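Prolyl endopeptidase (Myxococcus xanthus, PDB 2BKL) probably acts as a serine peptidase that cleaves oligopeptides on the carboxyl side of proline and, much less readily, alanine. Local coordinates at residues L449-M460 / V477-E488. Numbering follows the deposited sequence.
Sequences LLYGYGGFNVNM and VYAVANLRGGGE. With ZAH (N-[(benzyloxy)carbonyl]-L-alanyl-L-proline), chain C.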
ATOM      1  N   LEU A 449     -17.353  10.704  -6.239  1.00  4.64           N
ATOM      2  CA  LEU A 449     -16.676   9.765  -5.360  1.00  5.19           C
ATOM      3  C   LEU A 449     -15.330  10.379  -4.980  1.00  4.85           C
ATOM      4  O   LEU A 449     -14.500  10.638  -5.841  1.00  5.01           O
ATOM      5  CB  LEU A 449     -16.461   8.437  -6.062  1.00  7.55           C
ATOM      6  CG  LEU A 449     -15.726   7.331  -5.308  1.00  7.47           C
ATOM      7  CD1 LEU A 449     -16.437   6.937  -4.082  1.00  9.17           C
ATOM      8  CD2 LEU A 449     -15.592   6.135  -6.253  1.00 10.78           C
ATOM      9  N   LEU A 450     -15.129  10.602  -3.701  1.00  4.86           N
ATOM     10  CA  LEU A 450     -13.960  11.276  -3.141  1.00  5.05           C
ATOM     11  C   LEU A 450     -13.164  10.243  -2.339  1.00  4.38           C
ATOM     12  O   LEU A 450     -13.702   9.612  -1.415  1.00  5.69           O
ATOM     13  CB  LEU A 450     -14.398  12.441  -2.239  1.00  5.20           C
ATOM     14  CG  LEU A 450     -13.333  13.043  -1.319  1.00  4.84           C
ATOM     15  CD1 LEU A 450     -12.163  13.646  -2.131  1.00  5.87           C
ATOM     16  CD2 LEU A 450     -13.944  14.052  -0.405  1.00  4.99           C
ATOM     17  N   TYR A 451     -11.916  10.082  -2.724  1.00  4.81           N
ATOM     18  CA  TYR A 451     -11.006   9.086  -2.177  1.00  4.84           C
ATOM     19  C   TYR A 451      -9.855   9.767  -1.431  1.00  5.55           C
ATOM     20  O   TYR A 451      -9.321  10.796  -1.861  1.00  5.84           O
ATOM     21  CB  TYR A 451     -10.444   8.276  -3.349  1.00  6.41           C
ATOM     22  CG  TYR A 451      -9.420   7.205  -3.060  1.00  6.92           C
ATOM     23  CD1 TYR A 451      -9.669   6.241  -2.120  1.00 11.17           C
ATOM     24  CD2 TYR A 451      -8.271   7.096  -3.829  1.00 13.56           C
ATOM     25  CE1 TYR A 451      -8.756   5.203  -1.879  1.00 11.01           C
ATOM     26  CE2 TYR A 451      -7.358   6.066  -3.614  1.00 14.23           C
ATOM     27  CZ  TYR A 451      -7.605   5.158  -2.588  1.00 12.81           C
ATOM     28  OH  TYR A 451      -6.727   4.108  -2.289  1.00 19.36           O
ATOM     29  N   GLY A 452      -9.451   9.158  -0.328  1.00  5.24           N
ATOM     30  CA  GLY A 452      -8.301   9.616   0.421  1.00  5.90           C
ATOM     31  C   GLY A 452      -7.702   8.501   1.255  1.00  5.95           C
ATOM     32  O   GLY A 452      -8.266   7.427   1.371  1.00  6.44           O
ATOM     33  N   TYR A 453      -6.518   8.767   1.801  1.00  4.77           N
ATOM     34  CA  TYR A 453      -5.838   7.833   2.696  1.00  4.27           C
ATOM     35  C   TYR A 453      -5.342   8.615   3.897  1.00  6.17           C
ATOM     36  O   TYR A 453      -6.001   8.616   4.924  1.00  6.84           O
ATOM     37  CB  TYR A 453      -4.733   7.092   1.955  1.00  4.30           C
ATOM     38  CG  TYR A 453      -4.014   6.010   2.742  1.00  5.42           C
ATOM     39  CD1 TYR A 453      -4.575   4.763   2.919  1.00  5.82           C
ATOM     40  CD2 TYR A 453      -2.758   6.216   3.267  1.00  5.70           C
ATOM     41  CE1 TYR A 453      -3.884   3.763   3.589  1.00  5.99           C
ATOM     42  CE2 TYR A 453      -2.072   5.224   3.966  1.00  5.51           C
ATOM     43  CZ  TYR A 453      -2.644   4.015   4.127  1.00  5.55           C
ATOM     44  OH  TYR A 453      -1.938   3.025   4.790  1.00  7.86           O
ATOM     45  N   GLY A 454      -4.235   9.334   3.764  1.00  4.72           N
ATOM     46  CA  GLY A 454      -3.799  10.285   4.776  1.00  4.42           C
ATOM     47  C   GLY A 454      -3.028   9.646   5.907  1.00  4.17           C
ATOM     48  O   GLY A 454      -3.510   9.565   7.026  1.00  6.36           O
ATOM     49  N   GLY A 455      -1.834   9.199   5.611  1.00  4.66           N
ATOM     50  CA  GLY A 455      -1.041   8.519   6.606  1.00  5.10           C
ATOM     51  C   GLY A 455       0.123   7.776   6.034  1.00  4.79           C
ATOM     52  O   GLY A 455       0.229   7.512   4.831  1.00  5.36           O
ATOM     53  N   PHE A 456       1.044   7.442   6.932  1.00  4.78           N
ATOM     54  CA  PHE A 456       2.131   6.525   6.676  1.00  4.68           C
ATOM     55  C   PHE A 456       3.084   6.964   5.562  1.00  5.68           C
ATOM     56  O   PHE A 456       3.749   6.138   4.952  1.00  6.63           O
ATOM     57  CB  PHE A 456       1.583   5.107   6.429  1.00  5.31           C
ATOM     58  CG  PHE A 456       0.848   4.563   7.605  1.00  4.05           C
ATOM     59  CD1 PHE A 456      -0.503   4.810   7.803  1.00  5.73           C
ATOM     60  CD2 PHE A 456       1.557   3.854   8.612  1.00  5.24           C
ATOM     61  CE1 PHE A 456      -1.142   4.357   8.957  1.00  5.13           C
ATOM     62  CE2 PHE A 456       0.916   3.383   9.738  1.00  6.01           C
ATOM     63  CZ  PHE A 456      -0.432   3.623   9.919  1.00  6.64           C
ATOM     64  N   ASN A 457       3.159   8.274   5.293  1.00  4.50           N
ATOM     65  CA  ASN A 457       4.043   8.802   4.261  1.00  6.65           C
ATOM     66  C   ASN A 457       3.672   8.324   2.860  1.00  6.80           C
ATOM     67  O   ASN A 457       4.469   8.423   1.927  1.00  8.52           O
ATOM     68  CB  ASN A 457       5.499   8.474   4.607  1.00  8.11           C
ATOM     69  CG  ASN A 457       6.472   9.496   4.117  1.00 10.79           C
ATOM     70  OD1 ASN A 457       6.251  10.711   4.221  1.00 13.03           O
ATOM     71  ND2 ASN A 457       7.586   9.012   3.562  1.00 14.47           N
ATOM     72  N   VAL A 458       2.447   7.837   2.687  1.00  5.52           N
ATOM     73  CA  VAL A 458       1.959   7.327   1.417  1.00  6.56           C
ATOM     74  C   VAL A 458       1.441   8.468   0.569  1.00  7.97           C
ATOM     75  O   VAL A 458       0.703   9.325   1.054  1.00  9.09           O
ATOM     76  CB  VAL A 458       0.841   6.285   1.657  1.00  7.92           C
ATOM     77  CG1 VAL A 458       0.154   5.861   0.358  1.00  9.26           C
ATOM     78  CG2 VAL A 458       1.426   5.069   2.329  1.00  8.65           C
ATOM     79  N   ASN A 459       1.839   8.500  -0.686  1.00  6.45           N
ATOM     80  CA  ASN A 459       1.398   9.540  -1.600  1.00  6.60           C
ATOM     81  C   ASN A 459       0.280   9.075  -2.498  1.00  7.49           C
ATOM     82  O   ASN A 459       0.280   7.930  -2.973  1.00  9.25           O
ATOM     83  CB  ASN A 459       2.553  10.007  -2.459  1.00  6.98           C
ATOM     84  CG  ASN A 459       3.701  10.446  -1.626  1.00  6.59           C
ATOM     85  OD1 ASN A 459       3.519  11.204  -0.701  1.00  9.15           O
ATOM     86  ND2 ASN A 459       4.879   9.908  -1.897  1.00  9.92           N
ATOM     87  N   MET A 460      -0.710   9.936  -2.706  1.00  6.85           N
ATOM     88  CA  MET A 460      -1.767   9.664  -3.677  1.00  7.40           C
ATOM     89  C   MET A 460      -1.313  10.172  -5.019  1.00  8.01           C
ATOM     90  O   MET A 460      -1.123  11.346  -5.203  1.00 11.05           O
ATOM     91  CB  MET A 460      -3.113  10.306  -3.270  1.00  7.58           C
ATOM     92  CG  MET A 460      -3.566  10.000  -1.868  1.00 10.89           C
ATOM     93  SD  MET A 460      -4.020   8.282  -1.625  1.00 17.23           S
ATOM     94  CE  MET A 460      -2.948   7.751  -1.183  1.00 10.38           C
ATOM     95  N   VAL A 477     -17.956  12.250 -11.068  1.00  5.20           N
ATOM     96  CA  VAL A 477     -16.675  12.896 -10.769  1.00  5.38           C
ATOM     97  C   VAL A 477     -15.932  11.997  -9.810  1.00  5.65           C
ATOM     98  O   VAL A 477     -16.527  11.445  -8.879  1.00  5.72           O
ATOM     99  CB  VAL A 477     -16.915  14.262 -10.135  1.00  5.96           C
ATOM    100  CG1 VAL A 477     -15.611  14.927  -9.611  1.00  7.69           C
ATOM    101  CG2 VAL A 477     -17.674  15.187 -11.123  1.00  5.80           C
ATOM    102  N   TYR A 478     -14.650  11.840 -10.063  1.00  5.06           N
ATOM    103  CA  TYR A 478     -13.748  11.101  -9.167  1.00  5.78           C
ATOM    104  C   TYR A 478     -12.714  12.066  -8.660  1.00  6.49           C
ATOM    105  O   TYR A 478     -12.040  12.737  -9.454  1.00  7.67           O
ATOM    106  CB  TYR A 478     -13.063   9.960  -9.912  1.00  6.53           C
ATOM    107  CG  TYR A 478     -12.085   9.145  -9.092  1.00  6.59           C
ATOM    108  CD1 TYR A 478     -12.509   8.415  -8.002  1.00  9.10           C
ATOM    109  CD2 TYR A 478     -10.750   9.078  -9.452  1.00  8.06           C
ATOM    110  CE1 TYR A 478     -11.606   7.640  -7.258  1.00 10.06           C
ATOM    111  CE2 TYR A 478      -9.851   8.312  -8.733  1.00  9.67           C
ATOM    112  CZ  TYR A 478     -10.291   7.609  -7.639  1.00  9.50           C
ATOM    113  OH  TYR A 478      -9.400   6.816  -6.892  1.00 13.65           O
ATOM    114  N   ALA A 479     -12.557  12.162  -7.340  1.00  5.09           N
ATOM    115  CA  ALA A 479     -11.623  13.106  -6.739  1.00  4.92           C
ATOM    116  C   ALA A 479     -10.727  12.379  -5.771  1.00  4.22           C
ATOM    117  O   ALA A 479     -11.184  11.477  -5.062  1.00  4.83           O
ATOM    118  CB  ALA A 479     -12.391  14.216  -6.014  1.00  5.48           C
ATOM    119  N   VAL A 480      -9.455  12.758  -5.738  1.00  4.53           N
ATOM    120  CA  VAL A 480      -8.445  12.140  -4.879  1.00  4.73           C
ATOM    121  C   VAL A 480      -7.698  13.276  -4.151  1.00  4.84           C
ATOM    122  O   VAL A 480      -7.034  14.088  -4.791  1.00  5.30           O
ATOM    123  CB  VAL A 480      -7.449  11.267  -5.702  1.00  7.58           C
ATOM    124  CG1 VAL A 480      -6.464  10.584  -4.764  1.00  8.13           C
ATOM    125  CG2 VAL A 480      -8.210  10.237  -6.550  1.00  8.90           C
ATOM    126  N   ALA A 481      -7.826  13.328  -2.828  1.00  4.82           N
ATOM    127  CA  ALA A 481      -7.213  14.394  -2.035  1.00  3.96           C
ATOM    128  C   ALA A 481      -5.872  13.974  -1.495  1.00  3.90           C
ATOM    129  O   ALA A 481      -5.739  12.836  -0.988  1.00  5.31           O
ATOM    130  CB  ALA A 481      -8.137  14.817  -0.921  1.00  6.16           C
ATOM    131  N   ASN A 482      -4.887  14.864  -1.539  1.00  3.95           N
ATOM    132  CA  ASN A 482      -3.535  14.614  -1.042  1.00  4.34           C
ATOM    133  C   ASN A 482      -3.425  15.136   0.390  1.00  4.96           C
ATOM    134  O   ASN A 482      -2.668  16.060   0.710  1.00  4.76           O
ATOM    135  CB  ASN A 482      -2.500  15.284  -1.949  1.00  4.70           C
ATOM    136  CG  ASN A 482      -2.483  14.711  -3.330  1.00  6.36           C
ATOM    137  OD1 ASN A 482      -3.030  15.297  -4.255  1.00  7.65           O
ATOM    138  ND2 ASN A 482      -1.835  13.568  -3.485  1.00  6.28           N
ATOM    139  N   LEU A 483      -4.168  14.471   1.252  1.00  4.30           N
ATOM    140  CA  LEU A 483      -4.300  14.841   2.646  1.00  3.50           C
ATOM    141  C   LEU A 483      -2.956  14.794   3.377  1.00  2.69           C
ATOM    142  O   LEU A 483      -2.040  14.033   3.017  1.00  4.58           O
ATOM    143  CB  LEU A 483      -5.230  13.884   3.348  1.00  4.78           C
ATOM    144  CG  LEU A 483      -6.584  13.633   2.731  1.00  4.61           C
ATOM    145  CD1 LEU A 483      -7.328  12.504   3.503  1.00  4.77           C
ATOM    146  CD2 LEU A 483      -7.394  14.899   2.721  1.00  5.65           C
ATOM    147  N   ARG A 484      -2.827  15.623   4.406  1.00  3.99           N
ATOM    148  CA  ARG A 484      -1.697  15.489   5.335  1.00  4.65           C
ATOM    149  C   ARG A 484      -1.671  14.068   5.918  1.00  3.94           C
ATOM    150  O   ARG A 484      -2.659  13.299   5.812  1.00  5.46           O
ATOM    151  CB  ARG A 484      -1.741  16.551   6.428  1.00  4.57           C
ATOM    152  CG  ARG A 484      -1.274  17.913   5.941  1.00  5.67           C
ATOM    153  CD  ARG A 484      -1.398  19.032   6.966  1.00  4.64           C
ATOM    154  NE  ARG A 484      -2.798  19.403   7.151  1.00  6.93           N
ATOM    155  CZ  ARG A 484      -3.193  20.323   7.994  1.00  6.41           C
ATOM    156  NH1 ARG A 484      -2.310  20.949   8.747  1.00  7.61           N
ATOM    157  NH2 ARG A 484      -4.480  20.588   8.125  1.00  7.39           N
ATOM    158  N   GLY A 485      -0.521  13.693   6.471  1.00  4.43           N
ATOM    159  CA  GLY A 485      -0.253  12.325   6.817  1.00  4.43           C
ATOM    160  C   GLY A 485       0.400  11.555   5.693  1.00  4.83           C
ATOM    161  O   GLY A 485       1.148  10.622   5.953  1.00  5.69           O
ATOM    162  N   GLY A 486       0.113  11.918   4.445  1.00  4.83           N
ATOM    163  CA  GLY A 486       0.870  11.444   3.319  1.00  4.47           C
ATOM    164  C   GLY A 486       2.241  12.066   3.256  1.00  5.14           C
ATOM    165  O   GLY A 486       2.645  12.843   4.112  1.00  5.10           O
ATOM    166  N   GLY A 487       2.982  11.715   2.217  1.00  6.10           N
ATOM    167  CA  GLY A 487       4.333  12.217   2.034  1.00  7.47           C
ATOM    168  C   GLY A 487       4.490  13.275   0.964  1.00  6.84           C
ATOM    169  O   GLY A 487       5.607  13.583   0.602  1.00  8.09           O
ATOM    170  N   GLU A 488       3.401  13.862   0.484  1.00  5.73           N
ATOM    171  CA  GLU A 488       3.471  14.598  -0.772  1.00  7.01           C
ATOM    172  C   GLU A 488       4.395  15.790  -0.654  1.00  7.19           C
ATOM    173  O   GLU A 488       5.114  16.106  -1.631  1.00  8.33           O
ATOM    174  CB  GLU A 488       2.085  14.988  -1.261  1.00  6.28           C
ATOM    175  CG  GLU A 488       1.228  13.802  -1.735  1.00  8.38           C
ATOM    176  CD  GLU A 488       0.351  13.123  -0.677  1.00  7.02           C
ATOM    177  OE1 GLU A 488       0.637  13.276   0.543  1.00  7.32           O
ATOM    178  OE2 GLU A 488      -0.667  12.450  -1.073  1.00  6.61           O
TER
HETATM  179  C1  ZAH C1533      -3.610  -0.166   5.966  1.00 16.72           C
HETATM  180  O2  ZAH C1533      -3.559   1.242   5.902  1.00 12.44           O
HETATM  181  C3  ZAH C1533      -2.749  -0.751   7.110  1.00 12.82           C
HETATM  182  C4  ZAH C1533      -3.247  -0.299   8.486  1.00 11.77           C
HETATM  183  C5  ZAH C1533      -2.469   0.964   8.835  1.00  9.40           C
HETATM  184  C6  ZAH C1533      -1.183   0.916   8.053  1.00  9.32           C
HETATM  185  N7  ZAH C1533      -1.368  -0.223   7.162  1.00 10.44           N
HETATM  186  C8  ZAH C1533      -0.398  -0.683   6.375  1.00 11.61           C
HETATM  187  O9  ZAH C1533      -0.646  -1.765   5.659  1.00 12.23           O
HETATM  188  C10 ZAH C1533       1.059  -0.187   6.502  1.00  9.52           C
HETATM  189  C11 ZAH C1533       1.095   1.066   5.627  1.00 10.36           C
HETATM  190  N14 ZAH C1533       2.005  -1.143   5.983  1.00 12.44           N
HETATM  191  C15 ZAH C1533       2.309  -2.233   6.647  1.00 13.25           C
HETATM  192  O16 ZAH C1533       1.838  -2.459   7.846  1.00 10.27           O
HETATM  193  O17 ZAH C1533       3.211  -3.165   6.037  1.00 17.86           O
HETATM  194  C18 ZAH C1533       3.362  -4.410   6.767  1.00 22.51           C
HETATM  195  C19 ZAH C1533       4.093  -5.473   5.940  1.00 25.48           C
HETATM  196  C20 ZAH C1533       5.435  -5.268   5.594  1.00 27.08           C
HETATM  197  C21 ZAH C1533       6.109  -6.223   4.833  1.00 27.90           C
HETATM  198  C22 ZAH C1533       5.447  -7.389   4.440  1.00 28.90           C
HETATM  199  C23 ZAH C1533       4.116  -7.610   4.803  1.00 27.53           C
HETATM  200  C24 ZAH C1533       3.438  -6.648   5.552  1.00 28.07           C
HETATM  201  O   HOH W   1      -4.887  11.129   1.019  1.00  8.37           O
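Tyr451 and Tyr478 share a first torsion (chi1 177° and 179°, CG opposite the backbone N) and a sheet face, which sets their rings side by side and pointing the same way, Tyr478 OH coming obliquely to 3.3 Å from Tyr451 CD2. They stand on neighbouring parallel strands, 449-451 and 477-481, joined by the crossover through helix 469-473 within the alpha/beta-hydrolase sheet. Val480 CG1, compact and branched, touches both Tyr451 CD2 and Met460 CB, while on the other face Leu450 CD1 rests on the small Ala479 CB (3.9 Å), where helix 503-518 covers the leucine. Four backbone bonds join the strands, ending with Ala481 N to Tyr451 O.

Past the strands a water takes over, accepting from Tyr453 N and donating to Ala481 O. The loops then run so close that a CB on Gly485 would clash with Gly454 C, and Gly485 O accepts Asn457 N (3.2 Å) in its carbonyl plane. The loop 453-456 supplies part of the ligand pocket: Tyr453 OH donates to O2 of the bound benzyloxycarbonyl-Ala-Pro (2.7 Å), and the flat Phe456 ring lays one face against proline carbon C6, with Trp249, Trp574 and Tyr578 around it.

Glu488, its chain bent at chi2 (90°), brings a carboxylate back to 459-460, where OE2 takes Met460 N (3.0 Å) and Asn482 ND2 from opposite faces of its plane. With an alanine here the carboxylate is gone, which would probably leave Met460 N without its acceptor and Asn482 held by one bond fewer. An amide suits position 482 because its one NH2 serves two acceptors: besides OE2, Asn482 ND2 donates to a lone pair of Met460 O at 2.9 Å.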